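Local coordinates for protein quinone oxidoreductase (Escherichia coli, PDB 1QOR) that catalyses the one-electron reduction of quinones to semiquinones with NADPH as electron donor, working as a homodimer, at residues 128-133 / 262-267; 136-141 / 212-217; 147-152 / 166-171. All coordinates share one frame; numbering follows the deposited sequence.

Interaction 1: residues 128-133 / 262-267; sequences VYYLLR and TRPSLQ. With NDP (NADPH dihydro-nicotinamide-adenine-dinucleotide phosphate), chain D; SO4 (sulfate ion), chain C.
Tyr130 and Pro264 meet beside the nicotinamide end of NADPH, where contacts within the chain and contacts with the cofactor share the same atoms. Tyr130 crosses the proline ring obliquely, CE1 of Tyr130 3.9 Å from CB of Pro264, while on the other side of the ring CE2 of Tyr130 touches CD2 of Leu266 at 4.0 Å. The hydroxyl thus sits over the backbone linking these two residues and gives its hydrogen to the carboxamide oxygen O7N of NADPH, 2.6 Å from Tyr130 OH. That oxygen lies at the ring's edge, in its plane. The other half of the carboxamide is held by the opposite segment: N7N of NADPH donates to Pro264 O at 2.9 Å. Both ends of the amide are gripped, one from each segment, which should restrict its rotation. Pro264 O takes a second bond from Arg263 NH1 (3.0 Å, 137°), and the same NH1 reaches a sulfate oxygen, O3, at 2.9 Å in a nearly straight bond; the sulfate probably comes from the crystallisation liquor. The tyrosine is placed by its first torsion, which sets CG between the backbone N and the carbonyl carbon (chi1 84°), and Leu131 CG of its own helix lies over one ring face, offset to its rim. CD2 of Leu131 makes a looser touch with Pro264 CG at 4.4 Å. Farther out, the Tyr130 ring stacks with Tyr269, and Ser265 N bonds to Ser258 OG of the second subunit. Val128 of helix 115-135 touches helix 152-164, Pro264 lies on Val236 of strand 233-237, and Thr262 carries the sheet into the second subunit.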
# COMPACT_ATOMS: atom_id res chain seq x y z
N VAL A 128 17.90 -0.01 -6.89
CA VAL A 128 17.91 1.38 -6.44
C VAL A 128 17.22 2.24 -7.47
O VAL A 128 16.45 3.14 -7.13
CB VAL A 128 19.34 1.88 -6.11
CG1 VAL A 128 19.36 3.40 -6.00
CG2 VAL A 128 19.80 1.24 -4.81
N TYR A 129 17.45 1.94 -8.74
CA TYR A 129 16.82 2.72 -9.77
C TYR A 129 15.28 2.67 -9.71
O TYR A 129 14.63 3.73 -9.71
CB TYR A 129 17.32 2.28 -11.16
CG TYR A 129 16.57 2.93 -12.31
CD1 TYR A 129 16.83 4.24 -12.69
CD2 TYR A 129 15.59 2.21 -13.01
CE1 TYR A 129 16.16 4.82 -13.73
CE2 TYR A 129 14.90 2.78 -14.07
CZ TYR A 129 15.21 4.07 -14.42
OH TYR A 129 14.64 4.60 -15.54
N TYR A 130 14.67 1.48 -9.68
CA TYR A 130 13.20 1.48 -9.68
C TYR A 130 12.65 2.02 -8.36
O TYR A 130 11.66 2.74 -8.33
CB TYR A 130 12.57 0.12 -10.08
CG TYR A 130 12.43 -0.87 -8.94
CD1 TYR A 130 11.45 -0.72 -7.96
CD2 TYR A 130 13.25 -1.99 -8.88
CE1 TYR A 130 11.31 -1.69 -6.92
CE2 TYR A 130 13.12 -2.94 -7.87
CZ TYR A 130 12.15 -2.80 -6.89
OH TYR A 130 12.05 -3.79 -5.90
N LEU A 131 13.31 1.70 -7.26
CA LEU A 131 12.88 2.22 -5.98
C LEU A 131 12.79 3.77 -5.89
O LEU A 131 11.78 4.30 -5.46
CB LEU A 131 13.82 1.73 -4.89
CG LEU A 131 13.69 0.29 -4.41
CD1 LEU A 131 14.73 0.04 -3.32
CD2 LEU A 131 12.29 0.05 -3.88
N LEU A 132 13.82 4.48 -6.34
CA LEU A 132 13.90 5.96 -6.24
C LEU A 132 13.29 6.73 -7.40
O LEU A 132 13.09 7.97 -7.30
CB LEU A 132 15.36 6.38 -6.10
CG LEU A 132 16.16 5.77 -4.94
CD1 LEU A 132 17.51 6.46 -4.79
CD2 LEU A 132 15.39 5.94 -3.67
N ARG A 133 13.09 6.03 -8.51
CA ARG A 133 12.55 6.65 -9.69
C ARG A 133 11.17 6.13 -10.09
O ARG A 133 10.43 6.87 -10.71
CB ARG A 133 13.52 6.46 -10.86
CG ARG A 133 15.03 6.73 -10.52
CD ARG A 133 15.37 8.20 -10.65
NE ARG A 133 14.78 8.93 -9.56
CZ ARG A 133 14.23 10.15 -9.64
NH1 ARG A 133 14.22 10.84 -10.79
NH2 ARG A 133 13.61 10.62 -8.56
N THR A 262 3.62 -1.05 -0.02
CA THR A 262 3.81 -1.84 -1.22
C THR A 262 4.97 -2.73 -0.91
O THR A 262 5.76 -2.41 -0.02
CB THR A 262 4.11 -0.98 -2.47
OG1 THR A 262 4.25 -1.84 -3.62
CG2 THR A 262 5.40 -0.15 -2.27
N ARG A 263 4.96 -3.94 -1.48
CA ARG A 263 6.05 -4.90 -1.26
C ARG A 263 6.50 -5.29 -2.67
O ARG A 263 6.03 -6.27 -3.24
CB ARG A 263 5.55 -6.10 -0.46
CG ARG A 263 6.65 -6.80 0.33
CD ARG A 263 7.88 -7.17 -0.55
NE ARG A 263 8.95 -7.79 0.24
CZ ARG A 263 10.14 -8.14 -0.24
NH1 ARG A 263 10.44 -7.92 -1.52
NH2 ARG A 263 11.00 -8.77 0.55
N PRO A 264 7.44 -4.52 -3.24
CA PRO A 264 7.96 -4.76 -4.60
C PRO A 264 9.13 -5.75 -4.73
O PRO A 264 9.81 -6.09 -3.75
CB PRO A 264 8.39 -3.36 -5.03
CG PRO A 264 9.03 -2.85 -3.76
CD PRO A 264 8.10 -3.33 -2.64
N SER A 265 9.34 -6.19 -5.96
CA SER A 265 10.44 -7.08 -6.29
C SER A 265 10.91 -6.60 -7.66
O SER A 265 10.20 -5.86 -8.35
CB SER A 265 10.00 -8.56 -6.32
OG SER A 265 9.25 -8.82 -7.48
N LEU A 266 12.13 -6.97 -8.01
CA LEU A 266 12.71 -6.61 -9.30
C LEU A 266 11.86 -7.09 -10.47
O LEU A 266 11.74 -6.37 -11.49
CB LEU A 266 14.10 -7.24 -9.42
CG LEU A 266 15.28 -6.34 -9.76
CD1 LEU A 266 16.33 -7.16 -10.47
CD2 LEU A 266 14.87 -5.19 -10.63
N GLN A 267 11.31 -8.31 -10.35
CA GLN A 267 10.47 -8.87 -11.40
C GLN A 267 9.24 -8.02 -11.67
O GLN A 267 8.72 -8.04 -12.78
CB GLN A 267 9.96 -10.26 -11.05
CG GLN A 267 10.98 -11.19 -10.56
CD GLN A 267 11.21 -11.02 -9.08
OE1 GLN A 267 12.29 -10.55 -8.65
NE2 GLN A 267 10.19 -11.38 -8.27
PA NDP D . 23.02 -6.04 2.65
O1A NDP D . 24.40 -6.06 2.12
O2A NDP D . 22.33 -4.73 2.78
O5B NDP D . 22.92 -6.84 3.98
C5B NDP D . 21.80 -6.80 4.82
C4B NDP D . 22.03 -5.75 5.87
O4B NDP D . 20.74 -5.64 6.45
C3B NDP D . 22.97 -6.09 7.03
O3B NDP D . 24.34 -5.80 6.64
C2B NDP D . 22.35 -5.34 8.19
O2B NDP D . 22.97 -4.06 8.28
C1B NDP D . 20.81 -5.24 7.82
N9A NDP D . 20.13 -6.06 8.83
C8A NDP D . 19.28 -5.66 9.78
N7A NDP D . 18.91 -6.70 10.53
C5A NDP D . 19.55 -7.72 10.02
C6A NDP D . 19.49 -9.03 10.50
N6A NDP D . 18.76 -9.37 11.56
N1A NDP D . 20.23 -9.92 9.84
C2A NDP D . 21.00 -9.60 8.77
N3A NDP D . 21.05 -8.34 8.31
C4A NDP D . 20.32 -7.38 8.95
O3 NDP D . 22.22 -6.88 1.57
PN NDP D . 21.77 -6.65 0.07
O1N NDP D . 22.25 -5.33 -0.48
O2N NDP D . 22.05 -7.92 -0.71
O5D NDP D . 20.14 -6.57 0.31
C5D NDP D . 19.49 -5.64 1.16
C4D NDP D . 18.04 -5.98 1.32
O4D NDP D . 17.33 -5.70 0.09
C3D NDP D . 17.79 -7.45 1.64
O3D NDP D . 16.75 -7.55 2.62
C2D NDP D . 17.34 -7.99 0.27
O2D NDP D . 16.57 -9.16 0.40
C1D NDP D . 16.51 -6.87 -0.30
N1N NDP D . 16.41 -6.66 -1.77
C2N NDP D . 15.18 -6.46 -2.34
C3N NDP D . 15.11 -6.26 -3.70
C7N NDP D . 13.77 -6.00 -4.38
O7N NDP D . 13.70 -5.77 -5.58
N7N NDP D . 12.73 -6.03 -3.57
C4N NDP D . 16.24 -6.24 -4.50
C5N NDP D . 17.49 -6.44 -3.90
C6N NDP D . 17.56 -6.66 -2.53
P2B NDP D . 23.09 -3.26 9.73
O1X NDP D . 23.53 -1.90 9.36
O2X NDP D . 21.74 -3.28 10.30
O3X NDP D . 24.07 -4.06 10.49
S SO4 C . 13.91 -9.72 -1.94
O1 SO4 C . 13.53 -10.27 -0.75
O2 SO4 C . 15.38 -9.71 -2.04
O3 SO4 C . 13.15 -8.55 -2.20
O4 SO4 C . 13.54 -10.32 -3.09

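Interaction 2: residues 136-141 / 212-217; sequences YEIKPD and VVYDSV. With NDP (NADPH dihydro-nicotinamide-adenine-dinucleotide phosphate), chain D.
Tyr136 lies across the side chains of Val212 and Tyr214, and its atoms trace the contact from base to tip. CB of Tyr136 lies 3.7 Å from Tyr214 OH. CG stands anti to the backbone N (chi1 172°), which swings the ring over the valine. CG and CD1 are still near Tyr214 OH, but CD1 also meets Val212 CG1, and CE1 of Tyr136 is 3.5 Å from Val212 CG1. CZ meets the same methyl, which sits over one face of the ring, 3.9 Å from the Tyr136 centroid and 25° off the normal, a CH-pi contact displaced toward the rim. At the tip, Tyr136 OH is hydrogen-bonded to Glu142.

Ile138 fills the neighbouring position: its CD1 touches Val212 CG1 at 3.9 Å and lies at the edge of the Tyr214 ring, while its CG1 is 3.7 Å from Tyr214 OH. The isoleucine and this tyrosine approach tip to tip, whereas the two tyrosine side chains cross at about a right angle. Tyr214 OH, close to Tyr136 O and to carbons of Tyr136 and Ile138, is hydrogen-bonded to Leu131 O of helix 115-135. Val212 CG2 meanwhile covers part of one face of the Tyr214 ring.

The loop leading from helix 115-135 into strand 143-146 thereby closes over strand 210-215 of the parallel sheet. The opposite end of that strand runs into the NADPH site through Ser216, as expected of a Rossmann fold, which binds its dinucleotide at the C-terminal ends of the strands.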
# COMPACT_ATOMS: atom_id res chain seq x y z
N TYR A 136 8.32 5.34 -6.19
CA TYR A 136 8.00 6.65 -5.65
C TYR A 136 9.10 7.54 -6.25
O TYR A 136 10.26 7.14 -6.26
CB TYR A 136 8.07 6.62 -4.14
CG TYR A 136 7.93 7.98 -3.51
CD1 TYR A 136 9.03 8.82 -3.35
CD2 TYR A 136 6.70 8.42 -3.06
CE1 TYR A 136 8.92 10.04 -2.75
CE2 TYR A 136 6.57 9.64 -2.46
CZ TYR A 136 7.69 10.46 -2.31
OH TYR A 136 7.53 11.68 -1.72
N GLU A 137 8.73 8.69 -6.80
CA GLU A 137 9.73 9.55 -7.40
C GLU A 137 10.35 10.56 -6.44
O GLU A 137 9.78 11.58 -6.14
CB GLU A 137 9.11 10.27 -8.57
CG GLU A 137 10.09 11.05 -9.34
CD GLU A 137 9.45 11.70 -10.55
OE1 GLU A 137 8.35 12.28 -10.40
OE2 GLU A 137 10.05 11.60 -11.66
N ILE A 138 11.56 10.28 -5.98
CA ILE A 138 12.29 11.14 -5.05
C ILE A 138 12.65 12.46 -5.75
O ILE A 138 13.03 12.45 -6.91
CB ILE A 138 13.56 10.39 -4.55
CG1 ILE A 138 13.18 9.32 -3.52
CG2 ILE A 138 14.58 11.33 -3.96
CD1 ILE A 138 12.53 9.86 -2.26
N LYS A 139 12.41 13.60 -5.09
CA LYS A 139 12.71 14.93 -5.63
C LYS A 139 13.90 15.58 -4.93
O LYS A 139 14.22 15.25 -3.80
CB LYS A 139 11.55 15.87 -5.41
CG LYS A 139 10.24 15.50 -6.03
CD LYS A 139 9.17 15.52 -4.92
N PRO A 140 14.48 16.62 -5.54
CA PRO A 140 15.62 17.37 -4.99
C PRO A 140 15.22 17.94 -3.64
O PRO A 140 14.11 18.38 -3.47
CB PRO A 140 15.81 18.48 -6.02
CG PRO A 140 15.38 17.82 -7.32
CD PRO A 140 14.15 17.07 -6.91
N ASP A 141 16.11 17.88 -2.66
CA ASP A 141 15.87 18.36 -1.29
C ASP A 141 14.95 17.50 -0.44
O ASP A 141 14.83 17.75 0.77
CB ASP A 141 15.31 19.77 -1.26
CG ASP A 141 16.25 20.76 -1.85
OD1 ASP A 141 17.44 20.80 -1.45
OD2 ASP A 141 15.80 21.46 -2.78
N VAL A 212 8.11 9.10 2.52
CA VAL A 212 8.38 7.74 2.12
C VAL A 212 9.50 7.12 2.96
O VAL A 212 10.43 7.82 3.37
CB VAL A 212 8.68 7.66 0.62
CG1 VAL A 212 9.91 8.52 0.28
CG2 VAL A 212 8.85 6.19 0.18
N VAL A 213 9.36 5.81 3.25
CA VAL A 213 10.30 5.00 4.02
C VAL A 213 10.62 3.77 3.20
O VAL A 213 9.71 3.06 2.76
CB VAL A 213 9.68 4.45 5.34
CG1 VAL A 213 10.63 3.47 5.97
CG2 VAL A 213 9.48 5.60 6.37
N TYR A 214 11.91 3.54 2.92
CA TYR A 214 12.34 2.36 2.18
C TYR A 214 12.93 1.46 3.21
O TYR A 214 14.02 1.71 3.70
CB TYR A 214 13.37 2.71 1.13
CG TYR A 214 12.82 3.57 0.04
CD1 TYR A 214 12.24 3.00 -1.09
CD2 TYR A 214 12.95 4.97 0.10
CE1 TYR A 214 11.80 3.80 -2.14
CE2 TYR A 214 12.52 5.79 -0.97
CZ TYR A 214 11.95 5.20 -2.08
OH TYR A 214 11.56 5.99 -3.13
N ASP A 215 12.25 0.36 3.47
CA ASP A 215 12.65 -0.55 4.53
C ASP A 215 12.90 -2.02 4.08
O ASP A 215 11.95 -2.77 3.76
CB ASP A 215 11.59 -0.43 5.66
CG ASP A 215 11.90 -1.30 6.86
OD1 ASP A 215 12.66 -2.29 6.78
OD2 ASP A 215 11.33 -1.04 7.93
N SER A 216 14.17 -2.43 4.11
CA SER A 216 14.51 -3.76 3.69
C SER A 216 14.76 -4.64 4.86
O SER A 216 15.05 -5.84 4.69
CB SER A 216 15.74 -3.76 2.79
OG SER A 216 16.89 -3.27 3.45
N VAL A 217 14.67 -4.09 6.07
CA VAL A 217 14.96 -4.97 7.20
C VAL A 217 13.78 -5.85 7.62
O VAL A 217 13.98 -6.95 8.17
CB VAL A 217 15.84 -4.29 8.35
CG1 VAL A 217 16.27 -2.88 7.99
CG2 VAL A 217 15.27 -4.49 9.76
PA NDP D . 23.02 -6.04 2.65
O1A NDP D . 24.40 -6.06 2.12
O2A NDP D . 22.33 -4.73 2.78
O5B NDP D . 22.92 -6.84 3.98
C5B NDP D . 21.80 -6.80 4.82
C4B NDP D . 22.03 -5.75 5.87
O4B NDP D . 20.74 -5.64 6.45
C3B NDP D . 22.97 -6.09 7.03
O3B NDP D . 24.34 -5.80 6.64
C2B NDP D . 22.35 -5.34 8.19
O2B NDP D . 22.97 -4.06 8.28
C1B NDP D . 20.81 -5.24 7.82
N9A NDP D . 20.13 -6.06 8.83
C8A NDP D . 19.28 -5.66 9.78
N7A NDP D . 18.91 -6.70 10.53
C5A NDP D . 19.55 -7.72 10.02
C6A NDP D . 19.49 -9.03 10.50
N6A NDP D . 18.76 -9.37 11.56
N1A NDP D . 20.23 -9.92 9.84
C2A NDP D . 21.00 -9.60 8.77
N3A NDP D . 21.05 -8.34 8.31
C4A NDP D . 20.32 -7.38 8.95
O3 NDP D . 22.22 -6.88 1.57
PN NDP D . 21.77 -6.65 0.07
O1N NDP D . 22.25 -5.33 -0.48
O2N NDP D . 22.05 -7.92 -0.71
O5D NDP D . 20.14 -6.57 0.31
C5D NDP D . 19.49 -5.64 1.16
C4D NDP D . 18.04 -5.98 1.32
O4D NDP D . 17.33 -5.70 0.09
C3D NDP D . 17.79 -7.45 1.64
O3D NDP D . 16.75 -7.55 2.62
C2D NDP D . 17.34 -7.99 0.27
O2D NDP D . 16.57 -9.16 0.40
C1D NDP D . 16.51 -6.87 -0.30
N1N NDP D . 16.41 -6.66 -1.77
C2N NDP D . 15.18 -6.46 -2.34
C3N NDP D . 15.11 -6.26 -3.70
C7N NDP D . 13.77 -6.00 -4.38
O7N NDP D . 13.70 -5.77 -5.58
N7N NDP D . 12.73 -6.03 -3.57
C4N NDP D . 16.24 -6.24 -4.50
C5N NDP D . 17.49 -6.44 -3.90
C6N NDP D . 17.56 -6.66 -2.53
P2B NDP D . 23.09 -3.26 9.73
O1X NDP D . 23.53 -1.90 9.36
O2X NDP D . 21.74 -3.28 10.30
O3X NDP D . 24.07 -4.06 10.49

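Interaction 3: residues 147-152 / 166-171; sequences HAAAGG and AKLIGT. With NDP (NADPH dihydro-nicotinamide-adenine-dinucleotide phosphate), chain D.
The His147 imidazole meets Thr171 obliquely, with ND1 3.0 Å from OG1 and 3.7 Å from the methyl CG2 of that threonine. Beyond this segment pair, its NE2 makes a weak hydrogen bond to Ser225. The peptide groups that follow are gripped by the same threonine: Ala148 N donates to Thr171 OG1 at 3.1 Å, and Ala149 N to the carbonyl Thr171 O at 3.0 Å in a straighter bond of 165°. Thr171 OG1 lies between its own backbone N and carbonyl carbon (chi1 59°), turned to the His147 side.

Ala149 CB packs directly on the CA of Gly170 at 3.8 Å. Leu168 CD2 makes a more distant apolar touch with the same methyl.

The type I turn from Ala148 to Gly151 leads to the start of helix 152-164, where Gly152 N donates to the pyrophosphate oxygen O1A of NADPH at 3.0 Å (173°). This is the glycine-rich dinucleotide-binding turn of a Rossmann beta-alpha-beta unit. The backbone of Gly151 and Gly152 comes right up to the phosphates, Gly151 CA 3.4 Å from O2A of NADPH. Thr171 takes the N-H groups of Ala148 and Ala149 and so probably fixes the turn, while Gly152 N, farther on, faces the phosphate; the helix N terminus would favour its negative charge.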
# COMPACT_ATOMS: atom_id res chain seq x y z
N HIS A 147 16.61 2.31 5.24
CA HIS A 147 17.23 1.40 6.18
C HIS A 147 18.42 0.65 5.69
O HIS A 147 18.57 0.43 4.51
CB HIS A 147 16.19 0.41 6.69
CG HIS A 147 15.18 1.03 7.60
ND1 HIS A 147 15.32 1.06 8.97
CD2 HIS A 147 13.98 1.61 7.34
CE1 HIS A 147 14.25 1.61 9.52
NE2 HIS A 147 13.43 1.96 8.55
N ALA A 148 19.27 0.25 6.62
CA ALA A 148 20.47 -0.53 6.29
C ALA A 148 21.27 0.18 5.17
O ALA A 148 21.60 -0.40 4.11
CB ALA A 148 20.04 -1.99 5.88
N ALA A 149 21.59 1.45 5.43
CA ALA A 149 22.28 2.32 4.49
C ALA A 149 23.75 2.04 4.15
O ALA A 149 24.26 2.59 3.19
CB ALA A 149 22.10 3.76 4.92
N ALA A 150 24.42 1.17 4.89
CA ALA A 150 25.81 0.84 4.55
C ALA A 150 25.93 -0.53 3.85
O ALA A 150 27.06 -1.04 3.69
CB ALA A 150 26.66 0.83 5.81
N GLY A 151 24.78 -1.11 3.45
CA GLY A 151 24.78 -2.42 2.80
C GLY A 151 24.96 -2.36 1.31
O GLY A 151 25.19 -1.29 0.76
N GLY A 152 24.83 -3.51 0.64
CA GLY A 152 25.00 -3.57 -0.81
C GLY A 152 24.10 -2.59 -1.51
O GLY A 152 24.56 -1.71 -2.25
N ALA A 166 19.01 14.77 -3.18
CA ALA A 166 18.01 14.48 -2.18
C ALA A 166 18.66 14.24 -0.85
O ALA A 166 19.88 14.08 -0.77
CB ALA A 166 17.19 13.29 -2.61
N LYS A 167 17.84 14.17 0.20
CA LYS A 167 18.35 14.00 1.54
C LYS A 167 18.00 12.69 2.24
O LYS A 167 17.08 12.59 3.04
CB LYS A 167 17.97 15.21 2.41
CG LYS A 167 18.51 16.58 1.90
CD LYS A 167 18.07 17.66 2.89
CE LYS A 167 18.49 19.06 2.48
NZ LYS A 167 19.92 19.11 2.09
N LEU A 168 18.82 11.69 1.97
CA LEU A 168 18.61 10.40 2.55
C LEU A 168 19.02 10.40 4.02
O LEU A 168 20.11 10.86 4.37
CB LEU A 168 19.43 9.33 1.77
CG LEU A 168 19.39 7.83 2.16
CD1 LEU A 168 19.51 7.01 0.89
CD2 LEU A 168 20.44 7.41 3.18
N ILE A 169 18.12 9.92 4.87
CA ILE A 169 18.39 9.75 6.29
C ILE A 169 18.53 8.21 6.38
O ILE A 169 17.56 7.48 6.13
CB ILE A 169 17.19 10.26 7.13
CG1 ILE A 169 16.95 11.75 6.88
CG2 ILE A 169 17.34 9.87 8.60
CD1 ILE A 169 15.54 12.22 7.32
N GLY A 170 19.72 7.68 6.66
CA GLY A 170 19.89 6.24 6.69
C GLY A 170 19.96 5.68 8.09
O GLY A 170 20.11 6.47 9.02
N THR A 171 19.72 4.37 8.25
CA THR A 171 19.84 3.72 9.55
C THR A 171 20.91 2.67 9.35
O THR A 171 20.97 2.09 8.27
CB THR A 171 18.54 2.97 9.99
OG1 THR A 171 18.20 1.97 9.03
CG2 THR A 171 17.38 3.93 10.16
PA NDP D . 23.02 -6.04 2.65
O1A NDP D . 24.40 -6.06 2.12
O2A NDP D . 22.33 -4.73 2.78
O5B NDP D . 22.92 -6.84 3.98
C5B NDP D . 21.80 -6.80 4.82
C4B NDP D . 22.03 -5.75 5.87
O4B NDP D . 20.74 -5.64 6.45
C3B NDP D . 22.97 -6.09 7.03
O3B NDP D . 24.34 -5.80 6.64
C2B NDP D . 22.35 -5.34 8.19
O2B NDP D . 22.97 -4.06 8.28
C1B NDP D . 20.81 -5.24 7.82
N9A NDP D . 20.13 -6.06 8.83
C8A NDP D . 19.28 -5.66 9.78
N7A NDP D . 18.91 -6.70 10.53
C5A NDP D . 19.55 -7.72 10.02
C6A NDP D . 19.49 -9.03 10.50
N6A NDP D . 18.76 -9.37 11.56
N1A NDP D . 20.23 -9.92 9.84
C2A NDP D . 21.00 -9.60 8.77
N3A NDP D . 21.05 -8.34 8.31
C4A NDP D . 20.32 -7.38 8.95
O3 NDP D . 22.22 -6.88 1.57
PN NDP D . 21.77 -6.65 0.07
O1N NDP D . 22.25 -5.33 -0.48
O2N NDP D . 22.05 -7.92 -0.71
O5D NDP D . 20.14 -6.57 0.31
C5D NDP D . 19.49 -5.64 1.16
C4D NDP D . 18.04 -5.98 1.32
O4D NDP D . 17.33 -5.70 0.09
C3D NDP D . 17.79 -7.45 1.64
O3D NDP D . 16.75 -7.55 2.62
C2D NDP D . 17.34 -7.99 0.27
O2D NDP D . 16.57 -9.16 0.40
C1D NDP D . 16.51 -6.87 -0.30
N1N NDP D . 16.41 -6.66 -1.77
C2N NDP D . 15.18 -6.46 -2.34
C3N NDP D . 15.11 -6.26 -3.70
C7N NDP D . 13.77 -6.00 -4.38
O7N NDP D . 13.70 -5.77 -5.58
N7N NDP D . 12.73 -6.03 -3.57
C4N NDP D . 16.24 -6.24 -4.50
C5N NDP D . 17.49 -6.44 -3.90
C6N NDP D . 17.56 -6.66 -2.53
P2B NDP D . 23.09 -3.26 9.73
O1X NDP D . 23.53 -1.90 9.36
O2X NDP D . 21.74 -3.28 10.30
O3X NDP D . 24.07 -4.06 10.49

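How the interactions relate
From the N terminus, helix 115-135 supplies the first half of interaction 1, and the loop directly after it begins interaction 2. Next come strand 143-146 and the cofactor turn, where interaction 3 closes the smallest loop, around helix 152-164. Interaction 2 closes later, at strand 210-215, and interaction 1 last, beyond strand 260-262, so the three loops nest without crossing. Interactions 1 and 2 are joined through the end of helix 115-135, and interactions 2 and 3 through a probable backbone hydrogen bond, His147 N to Tyr214 O, just past the end of strand 143-146. Together they tie the helix, the parallel sheet and the glycine-rich turn around a single NADPH, which all three touch.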